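Local atomic coordinates of Alpha/beta hydrolase (PDB entry 6KMO), a protein that probably hydrolyses carboxylic ester bonds, as an esterase or lipase of the alpha/beta hydrolase superfamily. Residues L99-W110 / R173-N184. The protein carries 2 engineered substitutions. Sequence-based numbering, arbitrary orientation. Where two conformers were deposited one is given.
Sequences LPAFMFFHGGGW and RLGLVGNSVGGN
Ala101 bonds through both its N and its O to the neighbouring parallel chain, joining strands 99-105 and 174-179: its N gives a nearly straight bond to Arg173 O, and its O takes Gly175 N at 2.8 Å. Met103 N to Gly175 O, Val177 N to Met103 O and Phe105 N to Val177 O continue the alternation, until Asn179 N meets Phe105 O only weakly.

Apolar side chains meet on both faces of the sheet. On one, against helix 115-129, Val177 CG2 lies 3.5 Å from Phe102 CD1 while CG1, anti to the backbone N (chi1 179°), turns to the Phe104 ring; a beta-branched residue can thus serve two aromatics at once. On the other, against helix 148-163, Leu176 CD2 touches Met103 CG at 3.7 Å and the Phe105 ring.

Strand 174-179 then turns sharply into helix 181-195 at Gly178, Ser180 and Gly182, a GxSxG pattern consistent with the nucleophile elbow of alpha/beta hydrolases. Lacking side chains, Gly178 and Gly182 let the main chain close on Phe105 O, which Gly182 CA approaches at 3.1 Å in a CA-H...O contact.

Beyond the elbow, Val181 CG1 sits over the six-membered ring of Trp110, 3.4 Å from its centroid, a CH-pi contact. In the indole plane, one water accepts from Trp110 NE1 and donates to Val181 O and Asn184 OD1, while Asn184 ND2 is hydrogen-bonded to Ala253 O.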
loop_
_atom_site.group_PDB
_atom_site.type_symbol
_atom_site.label_atom_id
_atom_site.label_comp_id
_atom_site.label_asym_id
_atom_site.label_seq_id
_atom_site.Cartn_x
_atom_site.Cartn_y
_atom_site.Cartn_z
ATOM N N LEU A 99 -23.112 -3.410 -12.838
ATOM C CA LEU A 99 -21.907 -3.263 -12.042
ATOM C C LEU A 99 -21.794 -1.834 -11.530
ATOM O O LEU A 99 -22.251 -0.902 -12.186
ATOM C CB LEU A 99 -20.672 -3.537 -12.901
ATOM C CG LEU A 99 -20.498 -4.970 -13.374
ATOM C CD1 LEU A 99 -19.380 -5.012 -14.410
ATOM C CD2 LEU A 99 -20.233 -5.888 -12.224
ATOM N N PRO A 100 -21.156 -1.626 -10.387
ATOM C CA PRO A 100 -20.681 -0.281 -10.065
ATOM C C PRO A 100 -19.558 0.074 -11.019
ATOM O O PRO A 100 -19.046 -0.763 -11.761
ATOM C CB PRO A 100 -20.172 -0.427 -8.632
ATOM C CG PRO A 100 -19.653 -1.811 -8.591
ATOM C CD PRO A 100 -20.549 -2.641 -9.506
ATOM N N ALA A 101 -19.165 1.344 -10.996
ATOM C CA ALA A 101 -18.192 1.816 -11.968
ATOM C C ALA A 101 -17.231 2.818 -11.351
ATOM O O ALA A 101 -17.492 3.429 -10.298
ATOM C CB ALA A 101 -18.879 2.455 -13.182
ATOM N N PHE A 102 -16.116 3.006 -12.053
ATOM C CA PHE A 102 -15.232 4.132 -11.812
ATOM C C PHE A 102 -14.923 4.822 -13.132
ATOM O O PHE A 102 -14.668 4.163 -14.146
ATOM C CB PHE A 102 -13.931 3.765 -11.070
ATOM C CG PHE A 102 -13.097 2.707 -11.721
ATOM C CD1 PHE A 102 -12.016 3.032 -12.518
ATOM C CD2 PHE A 102 -13.342 1.371 -11.467
ATOM C CE1 PHE A 102 -11.222 2.050 -13.069
ATOM C CE2 PHE A 102 -12.545 0.382 -12.015
ATOM C CZ PHE A 102 -11.494 0.720 -12.831
ATOM N N MET A 103 -14.935 6.143 -13.120
ATOM C CA MET A 103 -14.375 6.903 -14.228
ATOM C C MET A 103 -12.868 6.693 -14.217
ATOM O O MET A 103 -12.256 6.535 -13.152
ATOM C CB MET A 103 -14.696 8.389 -14.075
ATOM C CG MET A 103 -16.173 8.689 -13.801
ATOM S SD MET A 103 -17.422 8.038 -15.037
ATOM C CE MET A 103 -16.805 8.903 -16.526
ATOM N N PHE A 104 -12.272 6.666 -15.408
ATOM C CA PHE A 104 -10.831 6.510 -15.536
ATOM C C PHE A 104 -10.257 7.660 -16.347
ATOM O O PHE A 104 -10.595 7.823 -17.528
ATOM C CB PHE A 104 -10.389 5.171 -16.130
ATOM C CG PHE A 104 -8.896 5.018 -16.066
ATOM C CD1 PHE A 104 -8.284 4.531 -14.928
ATOM C CD2 PHE A 104 -8.102 5.497 -17.094
ATOM C CE1 PHE A 104 -6.910 4.477 -14.831
ATOM C CE2 PHE A 104 -6.739 5.461 -17.004
ATOM C CZ PHE A 104 -6.131 4.945 -15.869
ATOM N N PHE A 105 -9.376 8.443 -15.709
ATOM C CA PHE A 105 -8.729 9.611 -16.287
ATOM C C PHE A 105 -7.264 9.259 -16.510
ATOM O O PHE A 105 -6.514 9.051 -15.555
ATOM C CB PHE A 105 -8.910 10.806 -15.349
ATOM C CG PHE A 105 -10.345 11.076 -14.984
ATOM C CD1 PHE A 105 -11.346 11.053 -15.945
ATOM C CD2 PHE A 105 -10.691 11.367 -13.688
ATOM C CE1 PHE A 105 -12.667 11.299 -15.605
ATOM C CE2 PHE A 105 -12.009 11.619 -13.346
ATOM C CZ PHE A 105 -13.005 11.574 -14.320
ATOM N N HIS A 106 -6.859 9.193 -17.772
ATOM C CA HIS A 106 -5.510 8.776 -18.110
ATOM C C HIS A 106 -4.496 9.883 -17.845
ATOM O O HIS A 106 -4.816 11.070 -17.799
ATOM C CB HIS A 106 -5.436 8.290 -19.555
ATOM C CG HIS A 106 -5.454 9.368 -20.599
ATOM N ND1 HIS A 106 -4.322 10.074 -20.940
ATOM C CD2 HIS A 106 -6.431 9.801 -21.429
ATOM C CE1 HIS A 106 -4.605 10.911 -21.918
ATOM N NE2 HIS A 106 -5.879 10.771 -22.231
ATOM N N GLY A 107 -3.241 9.466 -17.688
ATOM C CA GLY A 107 -2.122 10.368 -17.556
ATOM C C GLY A 107 -1.378 10.573 -18.860
ATOM O O GLY A 107 -1.794 10.144 -19.934
ATOM N N GLY A 108 -0.235 11.245 -18.745
ATOM C CA GLY A 108 0.515 11.668 -19.907
ATOM C C GLY A 108 0.810 13.147 -19.993
ATOM O O GLY A 108 1.153 13.645 -21.079
ATOM N N GLY A 109 0.701 13.881 -18.883
ATOM C CA GLY A 109 1.077 15.280 -18.919
ATOM C C GLY A 109 0.191 16.143 -19.776
ATOM O O GLY A 109 0.642 17.215 -20.237
ATOM N N TRP A 110 -1.053 15.715 -20.014
ATOM C CA TRP A 110 -2.057 16.350 -20.863
ATOM C C TRP A 110 -1.722 16.232 -22.347
ATOM O O TRP A 110 -2.623 16.125 -23.181
ATOM C CB TRP A 110 -2.336 17.796 -20.452
ATOM C CG TRP A 110 -2.843 17.914 -19.038
ATOM C CD1 TRP A 110 -4.072 17.553 -18.566
ATOM C CD2 TRP A 110 -2.125 18.427 -17.906
ATOM N NE1 TRP A 110 -4.169 17.796 -17.225
ATOM C CE2 TRP A 110 -2.989 18.346 -16.795
ATOM C CE3 TRP A 110 -0.836 18.944 -17.725
ATOM C CZ2 TRP A 110 -2.618 18.773 -15.531
ATOM C CZ3 TRP A 110 -0.471 19.373 -16.476
ATOM C CH2 TRP A 110 -1.353 19.295 -15.390
ATOM N N ARG A 173 -23.178 4.241 -7.714
ATOM C CA ARG A 173 -22.001 3.666 -7.052
ATOM C C ARG A 173 -20.821 3.926 -7.981
ATOM O O ARG A 173 -20.437 3.066 -8.780
ATOM C CB ARG A 173 -22.203 2.216 -6.803
ATOM C CG ARG A 173 -23.332 1.936 -5.819
ATOM C CD ARG A 173 -23.371 0.497 -5.426
ATOM N NE ARG A 173 -23.914 -0.360 -6.477
ATOM C CZ ARG A 173 -23.458 -1.573 -6.793
ATOM N NH1 ARG A 173 -22.410 -2.115 -6.188
ATOM N NH2 ARG A 173 -24.058 -2.259 -7.739
ATOM N N LEU A 174 -20.228 5.114 -7.838
ATOM C CA LEU A 174 -19.323 5.673 -8.841
ATOM C C LEU A 174 -18.041 6.169 -8.192
ATOM O O LEU A 174 -18.063 7.022 -7.294
ATOM C CB LEU A 174 -20.000 6.829 -9.576
ATOM C CG LEU A 174 -19.266 7.398 -10.782
ATOM C CD1 LEU A 174 -18.995 6.334 -11.821
ATOM C CD2 LEU A 174 -20.110 8.517 -11.391
ATOM N N GLY A 175 -16.914 5.659 -8.668
ATOM C CA GLY A 175 -15.610 6.110 -8.237
ATOM C C GLY A 175 -14.924 6.954 -9.304
ATOM O O GLY A 175 -15.375 7.059 -10.438
ATOM N N LEU A 176 -13.788 7.533 -8.912
ATOM C CA LEU A 176 -12.941 8.314 -9.801
ATOM C C LEU A 176 -11.521 7.808 -9.648
ATOM O O LEU A 176 -10.996 7.791 -8.533
ATOM C CB LEU A 176 -12.991 9.801 -9.433
ATOM C CG LEU A 176 -14.348 10.500 -9.451
ATOM C CD1 LEU A 176 -14.219 11.939 -8.977
ATOM C CD2 LEU A 176 -14.986 10.464 -10.826
ATOM N N VAL A 177 -10.899 7.413 -10.756
ATOM C CA VAL A 177 -9.560 6.824 -10.740
ATOM C C VAL A 177 -8.729 7.449 -11.846
ATOM O O VAL A 177 -9.212 7.669 -12.962
ATOM C CB VAL A 177 -9.627 5.298 -10.950
ATOM C CG1 VAL A 177 -8.232 4.685 -10.970
ATOM C CG2 VAL A 177 -10.488 4.626 -9.866
ATOM N N GLY A 178 -7.460 7.720 -11.565
ATOM C CA GLY A 178 -6.579 8.218 -12.609
ATOM C C GLY A 178 -5.141 8.247 -12.145
ATOM O O GLY A 178 -4.856 8.359 -10.952
ATOM N N ASN A 179 -4.241 8.187 -13.129
ATOM C CA ASN A 179 -2.796 8.214 -12.879
ATOM C C ASN A 179 -2.193 9.533 -13.341
ATOM O O ASN A 179 -2.508 10.019 -14.430
ATOM C CB ASN A 179 -2.063 7.066 -13.596
ATOM C CG ASN A 179 -2.281 7.053 -15.101
ATOM O OD1 ASN A 179 -3.419 6.992 -15.577
ATOM N ND2 ASN A 179 -1.193 7.073 -15.864
ATOM N N SER A 180 -1.342 10.118 -12.491
ATOM C CA SER A 180 -0.520 11.268 -12.883
ATOM C C SER A 180 -1.406 12.498 -13.078
ATOM O O SER A 180 -2.110 12.894 -12.143
ATOM C CB SER A 180 0.326 10.906 -14.095
ATOM O OG SER A 180 0.935 9.634 -13.919
ATOM N N VAL A 181 -1.425 13.108 -14.268
ATOM C CA VAL A 181 -2.392 14.178 -14.505
ATOM C C VAL A 181 -3.815 13.625 -14.450
ATOM O O VAL A 181 -4.760 14.385 -14.211
ATOM C CB VAL A 181 -2.170 15.003 -15.787
ATOM C CG1 VAL A 181 -0.814 15.705 -15.763
ATOM C CG2 VAL A 181 -2.401 14.196 -17.053
ATOM N N GLY A 182 -3.987 12.326 -14.679
ATOM C CA GLY A 182 -5.282 11.708 -14.457
ATOM C C GLY A 182 -5.682 11.704 -12.999
ATOM O O GLY A 182 -6.869 11.828 -12.670
ATOM N N GLY A 183 -4.710 11.564 -12.098
ATOM C CA GLY A 183 -5.000 11.725 -10.679
ATOM C C GLY A 183 -5.334 13.161 -10.307
ATOM O O GLY A 183 -6.192 13.414 -9.457
ATOM N N ASN A 184 -4.663 14.122 -10.940
ATOM C CA ASN A 184 -5.062 15.526 -10.862
ATOM C C ASN A 184 -6.510 15.690 -11.287
ATOM O O ASN A 184 -7.296 16.367 -10.614
ATOM C CB ASN A 184 -4.125 16.320 -11.780
ATOM C CG ASN A 184 -4.407 17.791 -11.803
ATOM O OD1 ASN A 184 -5.195 18.255 -12.633
ATOM N ND2 ASN A 184 -3.757 18.542 -10.926
HETATM O O HOH W 1 -5.993 17.027 -15.068
#